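Local coordinates for putative uncharacterized protein PH0242 (PDB 3VU1) that forms the C-terminal globular domain of the archaeal oligosaccharyltransferase AglB, joining a mixed alpha/beta portion to beta-rich insert and peripheral domains, at residues A[11-16]-A[32-37]; A[88-93]-A[243-248]; A[67-72]-A[99-104]. All blocks are in the same frame, centred on the assembly; numbering follows the deposited sequence.

Interaction 1 (A[11-16]-A[32-37]); sequences TGWEQA and SWWDYG
Trp13 and Tyr36 lie face against face and run past each other in opposite directions, so that each ring receives the other's CB. The planes are 22° apart, an offset stack in which the five-membered ring of Trp13 and the Tyr36 ring have centroids 4.5 Å apart. Trp13 CB sits over the middle of the phenol, 3.5 Å from its centroid, while Tyr36 CB lies 3.6 Å from the centroid of the indole six-membered ring; both are CH-pi contacts. Tyr36 gets there with CG anti to its backbone N (chi1 -167°). Trp34 arrives differently: its six-membered ring turns an edge toward the face of the Trp13 pyrrole, the planes at 77° in an edge-to-face pair, with CE3 3.8 Å from Trp13 NE1. At the far end of the indole, Ser32 OG meets the edge at CH2 and donates a hydrogen bond to Ile88 O, while Tyr90 adds a further edge-to-face partner. Trp13 opens helix 13-23 right after Gly12, the N-cap residue, at whose positive phi a side chain would press on the preceding carbonyl; Thr11 OG1 accepts from Trp13 N in an ST turn. Facing it, Trp33 to Gly37 spell the WWDYG signature of the AglB/STT3 family. A water joins Glu14 OE2, to which it donates at 2.7 Å, with Tyr36 OH. Stacked and edge-on aromatic surfaces therefore carry the contact, with polar bridging confined to the Tyr36 hydroxyl.

Interaction 2 (A[88-93]-A[243-248]); sequences IIYLND and GSVIVY
Ser244 O accepts a hydrogen bond from Leu91 N at 2.9 Å and a CA-H...O contact from Tyr90 CA, and the edge of the Tyr90 ring lies beside it. The Leu91 N-H is less straight than its neighbours, at 153°, where the chain passes from the strand into a 3-10 turn. Further along, Ile89 and Ile246 form an antiparallel hydrogen-bonded pair: Ile89 N gives to Ile246 O at 2.8 Å and Ile246 N returns the bond to Ile89 O at 2.9 Å. Non-hydrogen-bonded pairs flank it, Ile88 with Val247 and Tyr90 with Val245. These are the two inner strands of a mixed four-stranded sheet with strands 30-32 and 236-242 at its edges, and helices pack on both faces. Beta-branched residues suit such extended backbones. On the face of Ile88, Tyr90, Val245 and Val247, Ile88 CG2 touches Val245 CG1 at 3.6 Å; Trp13 of helix 13-23 packs on both residues, and Ala16 on Val245. On the face of Ile89 and Ile246, Ile89 CG1 reaches Tyr248 CD1 at 3.7 Å and Ile246 CD1 touches Leu91 CD1, with Ala217 of helix 212-218 against Ile89 and Leu91; Tyr248 OH bonds to Leu216 O. Tyr90, with CG anti to its backbone N (chi1 -174°), has Asn92 CB over one face of its ring, and Asn92 ND2, with the oxygen in its amide plane, donates to Tyr90 OH at 2.8 Å.

Interaction 3 (A[67-72]-A[99-104]); sequences FLARDG and AISYLG
Leu68 places its CB 3.9 Å from Ile100 CG2, one branched aliphatic residue against another where helix 60-69 passes helix 97-103; the rest of the leucine side chain reaches Phe87 and Ile89 of strand 86-90. Next, Ala69 turns CB onto the backbone of the second helix, 3.8 Å from Ser101 CA and close to Ile100 O. The small methyl suits the close approach, with the CA atoms of Ala69 and Ser101 5.1 Å apart. Gly104, without a side chain, likewise lets the chain lie close to Ala69. The last turns of the two helices come together here, and residues as small as Ala69 and Gly104 suit so near a meeting. Arg70 follows, its chain bent at chi2 and chi3, which brings NE round to donate to Gly104 O at 3.1 Å. The N-H points almost straight at the oxygen, at 176°, and the oxygen lies in the guanidinium plane, although the donor is tilted from the carbonyl plane. Near the end of helix 97-103, this carbonyl may be polarised by the helix, which would suit a cationic donor. Arg70 NH2 meanwhile forms a salt bridge with Glu414 on strand 412-431.

Interactions 2 and 3 are buried, whereas interaction 1 is only partly so and runs out to a solvent molecule. Interactions 1 and 2 adjoin: helix 13-23 covers one face of the sheet, and Thr11 O lies 2.7 Å from Ser244 N, a probable hydrogen bond. Strand 86-90 also joins interaction 2 to interaction 3, since Ile89 CD1 packs on Leu68 CD2 and the strand falls between helices 60-69 and 97-103 in the chain. Trp33 of the signature loop packs on Ile100 and Leu103. The chemistry shifts accordingly, from stacked aromatics, through backbone pairing with aliphatic faces, to small residues and one charged donor.

Interaction 1 (A[11-16]-A[32-37])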
ATOM      1  N   THR A  11      -7.972 -11.364 -17.794  1.00 38.61           N
ATOM      2  CA  THR A  11      -6.924 -10.683 -17.015  1.00 33.48           C
ATOM      3  C   THR A  11      -7.335 -10.556 -15.571  1.00 33.06           C
ATOM      4  O   THR A  11      -6.483 -10.605 -14.676  1.00 32.18           O
ATOM      5  CB  THR A  11      -6.632  -9.263 -17.519  1.00 32.62           C
ATOM      6  OG1 THR A  11      -7.823  -8.467 -17.435  1.00 33.41           O
ATOM      7  CG2 THR A  11      -6.136  -9.286 -18.924  1.00 33.11           C
ATOM      8  N   GLY A  12      -8.642 -10.378 -15.359  1.00 31.75           N
ATOM      9  CA  GLY A  12      -9.206 -10.205 -14.025  1.00 30.78           C
ATOM     10  C   GLY A  12      -9.837  -8.838 -13.868  1.00 32.08           C
ATOM     11  O   GLY A  12     -10.682  -8.637 -13.000  1.00 32.41           O
ATOM     12  N   TRP A  13      -9.457  -7.906 -14.737  1.00 30.66           N
ATOM     13  CA  TRP A  13      -9.898  -6.508 -14.603  1.00 31.91           C
ATOM     14  C   TRP A  13     -11.368  -6.273 -14.690  1.00 31.65           C
ATOM     15  O   TRP A  13     -11.912  -5.417 -13.980  1.00 31.81           O
ATOM     16  CB  TRP A  13      -9.174  -5.611 -15.618  1.00 30.67           C
ATOM     17  CG  TRP A  13      -7.815  -5.217 -15.140  1.00 28.43           C
ATOM     18  CD1 TRP A  13      -6.587  -5.828 -15.415  1.00 28.48           C
ATOM     19  CD2 TRP A  13      -7.503  -4.121 -14.238  1.00 27.37           C
ATOM     20  NE1 TRP A  13      -5.549  -5.173 -14.779  1.00 27.97           N
ATOM     21  CE2 TRP A  13      -6.038  -4.148 -14.038  1.00 27.24           C
ATOM     22  CE3 TRP A  13      -8.247  -3.144 -13.621  1.00 26.73           C
ATOM     23  CZ2 TRP A  13      -5.396  -3.231 -13.244  1.00 27.27           C
ATOM     24  CZ3 TRP A  13      -7.581  -2.209 -12.819  1.00 27.56           C
ATOM     25  CH2 TRP A  13      -6.199  -2.250 -12.639  1.00 27.83           C
ATOM     26  N   GLU A  14     -12.026  -6.994 -15.591  1.00 34.10           N
ATOM     27  CA  GLU A  14     -13.462  -6.803 -15.787  1.00 35.87           C
ATOM     28  C   GLU A  14     -14.192  -7.243 -14.530  1.00 35.99           C
ATOM     29  O   GLU A  14     -15.093  -6.530 -14.062  1.00 34.34           O
ATOM     30  CB  GLU A  14     -13.974  -7.549 -17.017  1.00 37.57           C
ATOM     31  CG  GLU A  14     -13.100  -7.354 -18.249  1.00 39.07           C
ATOM     32  CD  GLU A  14     -13.759  -7.793 -19.541  1.00 42.86           C
ATOM     33  OE1 GLU A  14     -14.618  -8.727 -19.550  1.00 47.47           O
ATOM     34  OE2 GLU A  14     -13.393  -7.196 -20.570  1.00 43.61           O
ATOM     35  N   GLN A  15     -13.764  -8.383 -13.969  1.00 33.48           N
ATOM     36  CA  GLN A  15     -14.343  -8.904 -12.746  1.00 33.45           C
ATOM     37  C   GLN A  15     -14.064  -8.018 -11.536  1.00 35.45           C
ATOM     38  O   GLN A  15     -14.914  -7.853 -10.651  1.00 36.57           O
ATOM     39  CB  GLN A  15     -13.838 -10.313 -12.468  1.00 34.44           C
ATOM     40  CG  GLN A  15     -14.359 -11.352 -13.431  1.00 35.84           C
ATOM     41  CD  GLN A  15     -13.688 -11.279 -14.802  1.00 36.14           C
ATOM     42  OE1 GLN A  15     -12.547 -10.813 -14.952  1.00 35.17           O
ATOM     43  NE2 GLN A  15     -14.398 -11.736 -15.805  1.00 34.56           N
ATOM     44  N   ALA A  16     -12.860  -7.461 -11.489  1.00 35.70           N
ATOM     45  CA  ALA A  16     -12.441  -6.630 -10.362  1.00 33.56           C
ATOM     46  C   ALA A  16     -13.220  -5.345 -10.311  1.00 34.16           C
ATOM     47  O   ALA A  16     -13.682  -4.955  -9.247  1.00 39.42           O
ATOM     48  CB  ALA A  16     -10.943  -6.363 -10.401  1.00 30.54           C
ATOM     49  N   SER A  32      -4.060   2.149  -8.997  1.00 33.10           N
ATOM     50  CA  SER A  32      -3.312   1.072  -9.598  1.00 32.94           C
ATOM     51  C   SER A  32      -2.145   1.592 -10.409  1.00 31.48           C
ATOM     52  O   SER A  32      -2.066   2.781 -10.670  1.00 34.19           O
ATOM     53  CB  SER A  32      -4.200   0.221 -10.483  1.00 34.32           C
ATOM     54  OG  SER A  32      -3.530  -1.019 -10.666  1.00 43.90           O
ATOM     55  N   TRP A  33      -1.216   0.723 -10.782  1.00 28.87           N
ATOM     56  CA  TRP A  33      -0.177   1.177 -11.683  1.00 29.67           C
ATOM     57  C   TRP A  33      -0.750   1.499 -13.057  1.00 31.33           C
ATOM     58  O   TRP A  33      -0.608   2.617 -13.558  1.00 31.95           O
ATOM     59  CB  TRP A  33       0.972   0.184 -11.793  1.00 27.90           C
ATOM     60  CG  TRP A  33       2.042   0.779 -12.625  1.00 27.86           C
ATOM     61  CD1 TRP A  33       2.363   0.470 -13.933  1.00 28.10           C
ATOM     62  CD2 TRP A  33       2.929   1.899 -12.267  1.00 28.97           C
ATOM     63  NE1 TRP A  33       3.389   1.261 -14.388  1.00 28.78           N
ATOM     64  CE2 TRP A  33       3.777   2.140 -13.454  1.00 28.41           C
ATOM     65  CE3 TRP A  33       3.109   2.683 -11.134  1.00 26.65           C
ATOM     66  CZ2 TRP A  33       4.750   3.138 -13.483  1.00 27.55           C
ATOM     67  CZ3 TRP A  33       4.107   3.672 -11.168  1.00 29.15           C
ATOM     68  CH2 TRP A  33       4.902   3.904 -12.320  1.00 28.58           C
ATOM     69  N   TRP A  34      -1.425   0.526 -13.662  1.00 30.77           N
ATOM     70  CA  TRP A  34      -1.990   0.666 -14.998  1.00 31.14           C
ATOM     71  C   TRP A  34      -3.262   1.445 -14.959  1.00 29.56           C
ATOM     72  O   TRP A  34      -3.966   1.426 -13.959  1.00 31.52           O
ATOM     73  CB  TRP A  34      -2.256  -0.712 -15.576  1.00 32.11           C
ATOM     74  CG  TRP A  34      -2.475  -0.788 -17.064  1.00 33.82           C
ATOM     75  CD1 TRP A  34      -1.926   0.023 -18.066  1.00 32.42           C
ATOM     76  CD2 TRP A  34      -3.268  -1.796 -17.783  1.00 33.85           C
ATOM     77  NE1 TRP A  34      -2.340  -0.401 -19.310  1.00 30.84           N
ATOM     78  CE2 TRP A  34      -3.137  -1.480 -19.215  1.00 31.88           C
ATOM     79  CE3 TRP A  34      -4.040  -2.898 -17.401  1.00 33.78           C
ATOM     80  CZ2 TRP A  34      -3.763  -2.241 -20.198  1.00 31.97           C
ATOM     81  CZ3 TRP A  34      -4.680  -3.646 -18.405  1.00 33.00           C
ATOM     82  CH2 TRP A  34      -4.538  -3.321 -19.773  1.00 31.89           C
ATOM     83  N   ASP A  35      -3.563   2.116 -16.070  1.00 28.56           N
ATOM     84  CA  ASP A  35      -4.720   2.979 -16.187  1.00 27.64           C
ATOM     85  C   ASP A  35      -6.009   2.315 -16.707  1.00 28.51           C
ATOM     86  O   ASP A  35      -6.921   2.998 -17.189  1.00 28.48           O
ATOM     87  CB  ASP A  35      -4.372   4.263 -16.937  1.00 27.71           C
ATOM     88  CG  ASP A  35      -4.075   4.056 -18.420  1.00 30.98           C
ATOM     89  OD1 ASP A  35      -4.162   5.082 -19.125  1.00 31.87           O
ATOM     90  OD2 ASP A  35      -3.737   2.938 -18.891  1.00 30.90           O
ATOM     91  N   TYR A  36      -6.112   0.997 -16.541  1.00 27.78           N
ATOM     92  CA  TYR A  36      -7.369   0.308 -16.840  1.00 28.69           C
ATOM     93  C   TYR A  36      -8.570   1.024 -16.238  1.00 29.62           C
ATOM     94  O   TYR A  36      -8.630   1.244 -15.051  1.00 33.02           O
ATOM     95  CB  TYR A  36      -7.348  -1.131 -16.357  1.00 27.66           C
ATOM     96  CG  TYR A  36      -8.482  -1.938 -16.913  1.00 31.09           C
ATOM     97  CD1 TYR A  36      -8.290  -2.821 -17.989  1.00 31.11           C
ATOM     98  CD2 TYR A  36      -9.766  -1.828 -16.367  1.00 33.57           C
ATOM     99  CE1 TYR A  36      -9.350  -3.559 -18.504  1.00 31.91           C
ATOM    100  CE2 TYR A  36     -10.825  -2.564 -16.869  1.00 32.70           C
ATOM    101  CZ  TYR A  36     -10.615  -3.420 -17.934  1.00 33.16           C
ATOM    102  OH  TYR A  36     -11.697  -4.134 -18.406  1.00 36.81           O
ATOM    103  N   GLY A  37      -9.526   1.393 -17.065  1.00 30.55           N
ATOM    104  CA  GLY A  37     -10.722   2.021 -16.579  1.00 29.55           C
ATOM    105  C   GLY A  37     -10.745   3.502 -16.843  1.00 31.86           C
ATOM    106  O   GLY A  37     -11.640   4.186 -16.366  1.00 36.33           O
TER
HETATM  107  O   HOH W   1     -11.023  -5.933 -20.551  1.00 30.95           O

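Interaction 2 (A[88-93]-A[243-248])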
ATOM      1  N   ILE A  88      -5.014  -1.901  -6.218  1.00 28.88           N
ATOM      2  CA  ILE A  88      -5.134  -3.018  -7.136  1.00 29.53           C
ATOM      3  C   ILE A  88      -3.777  -3.476  -7.642  1.00 30.67           C
ATOM      4  O   ILE A  88      -3.001  -2.698  -8.218  1.00 35.74           O
ATOM      5  CB  ILE A  88      -6.028  -2.665  -8.317  1.00 27.51           C
ATOM      6  CG1 ILE A  88      -7.410  -2.307  -7.797  1.00 28.69           C
ATOM      7  CG2 ILE A  88      -6.089  -3.839  -9.252  1.00 26.73           C
ATOM      8  CD1 ILE A  88      -8.314  -1.653  -8.838  1.00 32.54           C
ATOM      9  N   ILE A  89      -3.494  -4.747  -7.414  1.00 29.95           N
ATOM     10  CA  ILE A  89      -2.226  -5.318  -7.809  1.00 28.41           C
ATOM     11  C   ILE A  89      -2.481  -6.224  -8.993  1.00 30.97           C
ATOM     12  O   ILE A  89      -3.425  -7.025  -9.002  1.00 32.66           O
ATOM     13  CB  ILE A  89      -1.578  -6.058  -6.647  1.00 25.63           C
ATOM     14  CG1 ILE A  89      -1.160  -5.037  -5.586  1.00 25.83           C
ATOM     15  CG2 ILE A  89      -0.417  -6.913  -7.122  1.00 25.74           C
ATOM     16  CD1 ILE A  89       0.032  -4.156  -5.938  1.00 25.64           C
ATOM     17  N   TYR A  90      -1.644  -6.066 -10.002  1.00 32.17           N
ATOM     18  CA  TYR A  90      -1.838  -6.727 -11.267  1.00 30.95           C
ATOM     19  C   TYR A  90      -0.600  -7.553 -11.573  1.00 31.08           C
ATOM     20  O   TYR A  90       0.464  -7.005 -11.859  1.00 30.28           O
ATOM     21  CB  TYR A  90      -2.070  -5.649 -12.330  1.00 32.90           C
ATOM     22  CG  TYR A  90      -2.439  -6.159 -13.706  1.00 36.26           C
ATOM     23  CD1 TYR A  90      -3.180  -7.335 -13.860  1.00 35.39           C
ATOM     24  CD2 TYR A  90      -2.072  -5.450 -14.856  1.00 35.19           C
ATOM     25  CE1 TYR A  90      -3.520  -7.799 -15.108  1.00 36.71           C
ATOM     26  CE2 TYR A  90      -2.420  -5.904 -16.115  1.00 35.98           C
ATOM     27  CZ  TYR A  90      -3.147  -7.078 -16.234  1.00 37.85           C
ATOM     28  OH  TYR A  90      -3.491  -7.574 -17.474  1.00 38.13           O
ATOM     29  N   LEU A  91      -0.727  -8.877 -11.527  1.00 32.15           N
ATOM     30  CA  LEU A  91       0.432  -9.743 -11.773  1.00 32.65           C
ATOM     31  C   LEU A  91       1.186  -9.468 -13.067  1.00 34.21           C
ATOM     32  O   LEU A  91       2.392  -9.683 -13.146  1.00 37.27           O
ATOM     33  CB  LEU A  91       0.047 -11.205 -11.682  1.00 33.82           C
ATOM     34  CG  LEU A  91       0.099 -11.745 -10.244  1.00 33.89           C
ATOM     35  CD1 LEU A  91      -0.985 -11.131  -9.355  1.00 31.21           C
ATOM     36  CD2 LEU A  91      -0.032 -13.250 -10.301  1.00 29.23           C
ATOM     37  N   ASN A  92       0.501  -8.945 -14.075  1.00 35.44           N
ATOM     38  CA  ASN A  92       1.152  -8.672 -15.354  1.00 33.44           C
ATOM     39  C   ASN A  92       2.063  -7.465 -15.342  1.00 33.82           C
ATOM     40  O   ASN A  92       2.819  -7.261 -16.298  1.00 32.62           O
ATOM     41  CB  ASN A  92       0.109  -8.552 -16.437  1.00 33.42           C
ATOM     42  CG  ASN A  92      -0.560  -9.881 -16.714  1.00 34.89           C
ATOM     43  OD1 ASN A  92       0.061 -10.925 -16.516  1.00 32.42           O
ATOM     44  ND2 ASN A  92      -1.840  -9.859 -17.144  1.00 35.13           N
ATOM     45  N   ASP A  93       2.039  -6.691 -14.255  1.00 31.68           N
ATOM     46  CA  ASP A  93       2.967  -5.565 -14.154  1.00 32.67           C
ATOM     47  C   ASP A  93       4.447  -5.957 -14.068  1.00 32.18           C
ATOM     48  O   ASP A  93       5.322  -5.087 -14.183  1.00 34.76           O
ATOM     49  CB  ASP A  93       2.554  -4.531 -13.098  1.00 33.02           C
ATOM     50  CG  ASP A  93       1.323  -3.715 -13.527  1.00 37.88           C
ATOM     51  OD1 ASP A  93       1.209  -3.383 -14.749  1.00 38.05           O
ATOM     52  OD2 ASP A  93       0.464  -3.420 -12.649  1.00 37.83           O
ATOM     53  N   GLY A 243      -8.259 -13.969 -11.933  1.00 34.75           N
ATOM     54  CA  GLY A 243      -7.256 -13.934 -12.974  1.00 32.79           C
ATOM     55  C   GLY A 243      -5.942 -13.466 -12.397  1.00 31.23           C
ATOM     56  O   GLY A 243      -5.415 -14.085 -11.465  1.00 30.56           O
ATOM     57  N   SER A 244      -5.431 -12.361 -12.939  1.00 29.82           N
ATOM     58  CA  SER A 244      -4.163 -11.786 -12.509  1.00 27.61           C
ATOM     59  C   SER A 244      -4.367 -10.482 -11.717  1.00 27.96           C
ATOM     60  O   SER A 244      -3.472  -9.641 -11.691  1.00 28.10           O
ATOM     61  CB  SER A 244      -3.339 -11.457 -13.725  1.00 28.94           C
ATOM     62  OG  SER A 244      -2.983 -12.609 -14.436  1.00 31.68           O
ATOM     63  N   VAL A 245      -5.536 -10.299 -11.107  1.00 25.62           N
ATOM     64  CA  VAL A 245      -5.803  -9.101 -10.365  1.00 28.01           C
ATOM     65  C   VAL A 245      -6.151  -9.445  -8.910  1.00 32.82           C
ATOM     66  O   VAL A 245      -7.055 -10.254  -8.644  1.00 34.17           O
ATOM     67  CB  VAL A 245      -6.979  -8.288 -10.967  1.00 28.32           C
ATOM     68  CG1 VAL A 245      -7.363  -7.141 -10.060  1.00 28.22           C
ATOM     69  CG2 VAL A 245      -6.648  -7.740 -12.344  1.00 28.18           C
ATOM     70  N   ILE A 246      -5.439  -8.815  -7.969  1.00 32.29           N
ATOM     71  CA  ILE A 246      -5.788  -8.872  -6.562  1.00 30.05           C
ATOM     72  C   ILE A 246      -6.158  -7.456  -6.101  1.00 31.65           C
ATOM     73  O   ILE A 246      -5.380  -6.508  -6.284  1.00 31.58           O
ATOM     74  CB  ILE A 246      -4.615  -9.426  -5.709  1.00 29.91           C
ATOM     75  CG1 ILE A 246      -4.013 -10.700  -6.372  1.00 29.82           C
ATOM     76  CG2 ILE A 246      -5.094  -9.645  -4.282  1.00 28.55           C
ATOM     77  CD1 ILE A 246      -2.743 -11.296  -5.775  1.00 24.57           C
ATOM     78  N   VAL A 247      -7.344  -7.311  -5.509  1.00 31.07           N
ATOM     79  CA  VAL A 247      -7.758  -6.053  -4.875  1.00 29.06           C
ATOM     80  C   VAL A 247      -7.446  -6.084  -3.389  1.00 28.69           C
ATOM     81  O   VAL A 247      -8.003  -6.902  -2.660  1.00 31.52           O
ATOM     82  CB  VAL A 247      -9.283  -5.845  -5.040  1.00 28.34           C
ATOM     83  CG1 VAL A 247      -9.765  -4.550  -4.385  1.00 25.86           C
ATOM     84  CG2 VAL A 247      -9.642  -5.875  -6.508  1.00 27.33           C
ATOM     85  N   TYR A 248      -6.573  -5.192  -2.938  1.00 28.43           N
ATOM     86  CA  TYR A 248      -6.229  -5.073  -1.514  1.00 25.73           C
ATOM     87  C   TYR A 248      -6.907  -3.883  -0.892  1.00 26.87           C
ATOM     88  O   TYR A 248      -6.880  -2.801  -1.461  1.00 28.92           O
ATOM     89  CB  TYR A 248      -4.754  -4.896  -1.371  1.00 23.84           C
ATOM     90  CG  TYR A 248      -3.957  -6.154  -1.628  1.00 24.90           C
ATOM     91  CD1 TYR A 248      -3.345  -6.363  -2.858  1.00 23.90           C
ATOM     92  CD2 TYR A 248      -3.810  -7.148  -0.627  1.00 25.35           C
ATOM     93  CE1 TYR A 248      -2.584  -7.495  -3.091  1.00 24.88           C
ATOM     94  CE2 TYR A 248      -3.080  -8.307  -0.853  1.00 23.78           C
ATOM     95  CZ  TYR A 248      -2.452  -8.463  -2.077  1.00 26.19           C
ATOM     96  OH  TYR A 248      -1.703  -9.582  -2.328  1.00 27.36           O
TER

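Interaction 3 (A[67-72]-A[99-104])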
ATOM      1  N   PHE A  67       6.335   2.844  -3.433  1.00 31.89           N
ATOM      2  CA  PHE A  67       5.663   1.720  -2.789  1.00 30.82           C
ATOM      3  C   PHE A  67       6.002   0.364  -3.407  1.00 30.48           C
ATOM      4  O   PHE A  67       6.425  -0.527  -2.694  1.00 34.00           O
ATOM      5  CB  PHE A  67       4.155   1.935  -2.808  1.00 30.60           C
ATOM      6  CG  PHE A  67       3.389   0.808  -2.229  1.00 31.05           C
ATOM      7  CD1 PHE A  67       3.585   0.424  -0.900  1.00 29.33           C
ATOM      8  CD2 PHE A  67       2.461   0.110  -3.013  1.00 33.18           C
ATOM      9  CE1 PHE A  67       2.877  -0.638  -0.366  1.00 29.24           C
ATOM     10  CE2 PHE A  67       1.740  -0.958  -2.473  1.00 32.38           C
ATOM     11  CZ  PHE A  67       1.957  -1.335  -1.147  1.00 28.93           C
ATOM     12  N   LEU A  68       5.835   0.213  -4.722  1.00 29.36           N
ATOM     13  CA  LEU A  68       5.866  -1.115  -5.352  1.00 27.99           C
ATOM     14  C   LEU A  68       7.245  -1.733  -5.442  1.00 27.98           C
ATOM     15  O   LEU A  68       7.386  -2.931  -5.259  1.00 28.52           O
ATOM     16  CB  LEU A  68       5.211  -1.094  -6.737  1.00 26.74           C
ATOM     17  CG  LEU A  68       3.690  -0.852  -6.747  1.00 28.01           C
ATOM     18  CD1 LEU A  68       3.137  -0.438  -8.107  1.00 27.25           C
ATOM     19  CD2 LEU A  68       2.937  -2.055  -6.234  1.00 26.79           C
ATOM     20  N   ALA A  69       8.251  -0.910  -5.725  1.00 28.28           N
ATOM     21  CA  ALA A  69       9.590  -1.381  -6.052  1.00 27.74           C
ATOM     22  C   ALA A  69      10.440  -1.523  -4.795  1.00 28.34           C
ATOM     23  O   ALA A  69      11.557  -2.007  -4.851  1.00 27.71           O
ATOM     24  CB  ALA A  69      10.266  -0.428  -7.045  1.00 26.30           C
ATOM     25  N   ARG A  70       9.942  -1.090  -3.653  1.00 29.12           N
ATOM     26  CA  ARG A  70      10.808  -1.085  -2.492  1.00 31.56           C
ATOM     27  C   ARG A  70      10.297  -1.885  -1.336  1.00 34.88           C
ATOM     28  O   ARG A  70       9.248  -2.503  -1.410  1.00 37.18           O
ATOM     29  CB  ARG A  70      11.103   0.327  -2.043  1.00 29.82           C
ATOM     30  CG  ARG A  70      11.621   1.151  -3.164  1.00 31.66           C
ATOM     31  CD  ARG A  70      13.100   0.936  -3.449  1.00 35.80           C
ATOM     32  NE  ARG A  70      13.584   2.304  -3.591  1.00 41.68           N
ATOM     33  CZ  ARG A  70      14.625   2.824  -2.967  1.00 38.72           C
ATOM     34  NH1 ARG A  70      15.399   2.061  -2.226  1.00 32.37           N
ATOM     35  NH2 ARG A  70      14.904   4.111  -3.155  1.00 43.44           N
ATOM     36  N   ASP A  71      11.062  -1.853  -0.258  1.00 38.08           N
ATOM     37  CA  ASP A  71      10.898  -2.764   0.842  1.00 37.62           C
ATOM     38  C   ASP A  71      11.211  -1.927   2.054  1.00 39.19           C
ATOM     39  O   ASP A  71      11.938  -0.942   1.950  1.00 40.73           O
ATOM     40  CB  ASP A  71      11.918  -3.890   0.697  1.00 38.18           C
ATOM     41  CG  ASP A  71      11.807  -4.939   1.793  1.00 41.08           C
ATOM     42  OD1 ASP A  71      12.827  -5.660   2.009  1.00 40.35           O
ATOM     43  OD2 ASP A  71      10.717  -5.034   2.422  1.00 36.16           O
ATOM     44  N   GLY A  72      10.631  -2.296   3.191  1.00 38.21           N
ATOM     45  CA  GLY A  72      10.999  -1.705   4.462  1.00 35.63           C
ATOM     46  C   GLY A  72      10.604  -0.266   4.620  1.00 35.50           C
ATOM     47  O   GLY A  72       9.589   0.162   4.091  1.00 36.98           O
ATOM     48  N   ALA A  99      10.361   0.013 -15.544  1.00 32.93           N
ATOM     49  CA  ALA A  99       9.903   1.389 -15.412  1.00 29.68           C
ATOM     50  C   ALA A  99       9.582   1.691 -13.961  1.00 30.69           C
ATOM     51  O   ALA A  99      10.028   2.736 -13.441  1.00 31.24           O
ATOM     52  CB  ALA A  99       8.712   1.684 -16.320  1.00 25.00           C
ATOM     53  N   ILE A 100       8.799   0.799 -13.330  1.00 28.91           N
ATOM     54  CA  ILE A 100       8.386   0.976 -11.950  1.00 28.29           C
ATOM     55  C   ILE A 100       9.612   1.009 -11.061  1.00 29.03           C
ATOM     56  O   ILE A 100       9.704   1.858 -10.184  1.00 30.68           O
ATOM     57  CB  ILE A 100       7.442  -0.141 -11.467  1.00 30.64           C
ATOM     58  CG1 ILE A 100       6.179  -0.201 -12.358  1.00 32.32           C
ATOM     59  CG2 ILE A 100       7.077   0.052  -9.987  1.00 27.76           C
ATOM     60  CD1 ILE A 100       5.272  -1.390 -12.108  1.00 28.14           C
ATOM     61  N   SER A 101      10.564   0.108 -11.282  1.00 28.46           N
ATOM     62  CA  SER A 101      11.779   0.103 -10.470  1.00 29.90           C
ATOM     63  C   SER A 101      12.555   1.412 -10.602  1.00 32.68           C
ATOM     64  O   SER A 101      13.014   1.994  -9.586  1.00 32.18           O
ATOM     65  CB  SER A 101      12.679  -1.055 -10.830  1.00 28.26           C
ATOM     66  OG  SER A 101      12.011  -2.269 -10.585  1.00 29.04           O
ATOM     67  N   TYR A 102      12.696   1.876 -11.847  1.00 33.15           N
ATOM     68  CA  TYR A 102      13.390   3.138 -12.108  1.00 32.34           C
ATOM     69  C   TYR A 102      12.674   4.275 -11.424  1.00 30.66           C
ATOM     70  O   TYR A 102      13.273   4.969 -10.599  1.00 31.42           O
ATOM     71  CB  TYR A 102      13.574   3.425 -13.603  1.00 33.03           C
ATOM     72  CG  TYR A 102      14.363   4.697 -13.876  1.00 35.38           C
ATOM     73  CD1 TYR A 102      15.622   4.889 -13.319  1.00 34.85           C
ATOM     74  CD2 TYR A 102      13.852   5.701 -14.698  1.00 36.66           C
ATOM     75  CE1 TYR A 102      16.342   6.029 -13.565  1.00 35.94           C
ATOM     76  CE2 TYR A 102      14.568   6.851 -14.951  1.00 36.31           C
ATOM     77  CZ  TYR A 102      15.816   7.010 -14.378  1.00 38.64           C
ATOM     78  OH  TYR A 102      16.559   8.153 -14.623  1.00 41.25           O
ATOM     79  N   LEU A 103      11.392   4.429 -11.724  1.00 29.23           N
ATOM     80  CA  LEU A 103      10.629   5.531 -11.188  1.00 29.97           C
ATOM     81  C   LEU A 103      10.523   5.519  -9.673  1.00 31.47           C
ATOM     82  O   LEU A 103      10.265   6.565  -9.092  1.00 35.15           O
ATOM     83  CB  LEU A 103       9.253   5.593 -11.818  1.00 31.27           C
ATOM     84  CG  LEU A 103       9.162   5.907 -13.319  1.00 32.53           C
ATOM     85  CD1 LEU A 103       7.753   5.625 -13.811  1.00 30.06           C
ATOM     86  CD2 LEU A 103       9.558   7.353 -13.614  1.00 29.99           C
ATOM     87  N   GLY A 104      10.755   4.365  -9.037  1.00 31.91           N
ATOM     88  CA  GLY A 104      10.665   4.232  -7.572  1.00 30.31           C
ATOM     89  C   GLY A 104      12.021   4.289  -6.887  1.00 31.00           C
ATOM     90  O   GLY A 104      12.120   4.157  -5.656  1.00 32.70           O
TER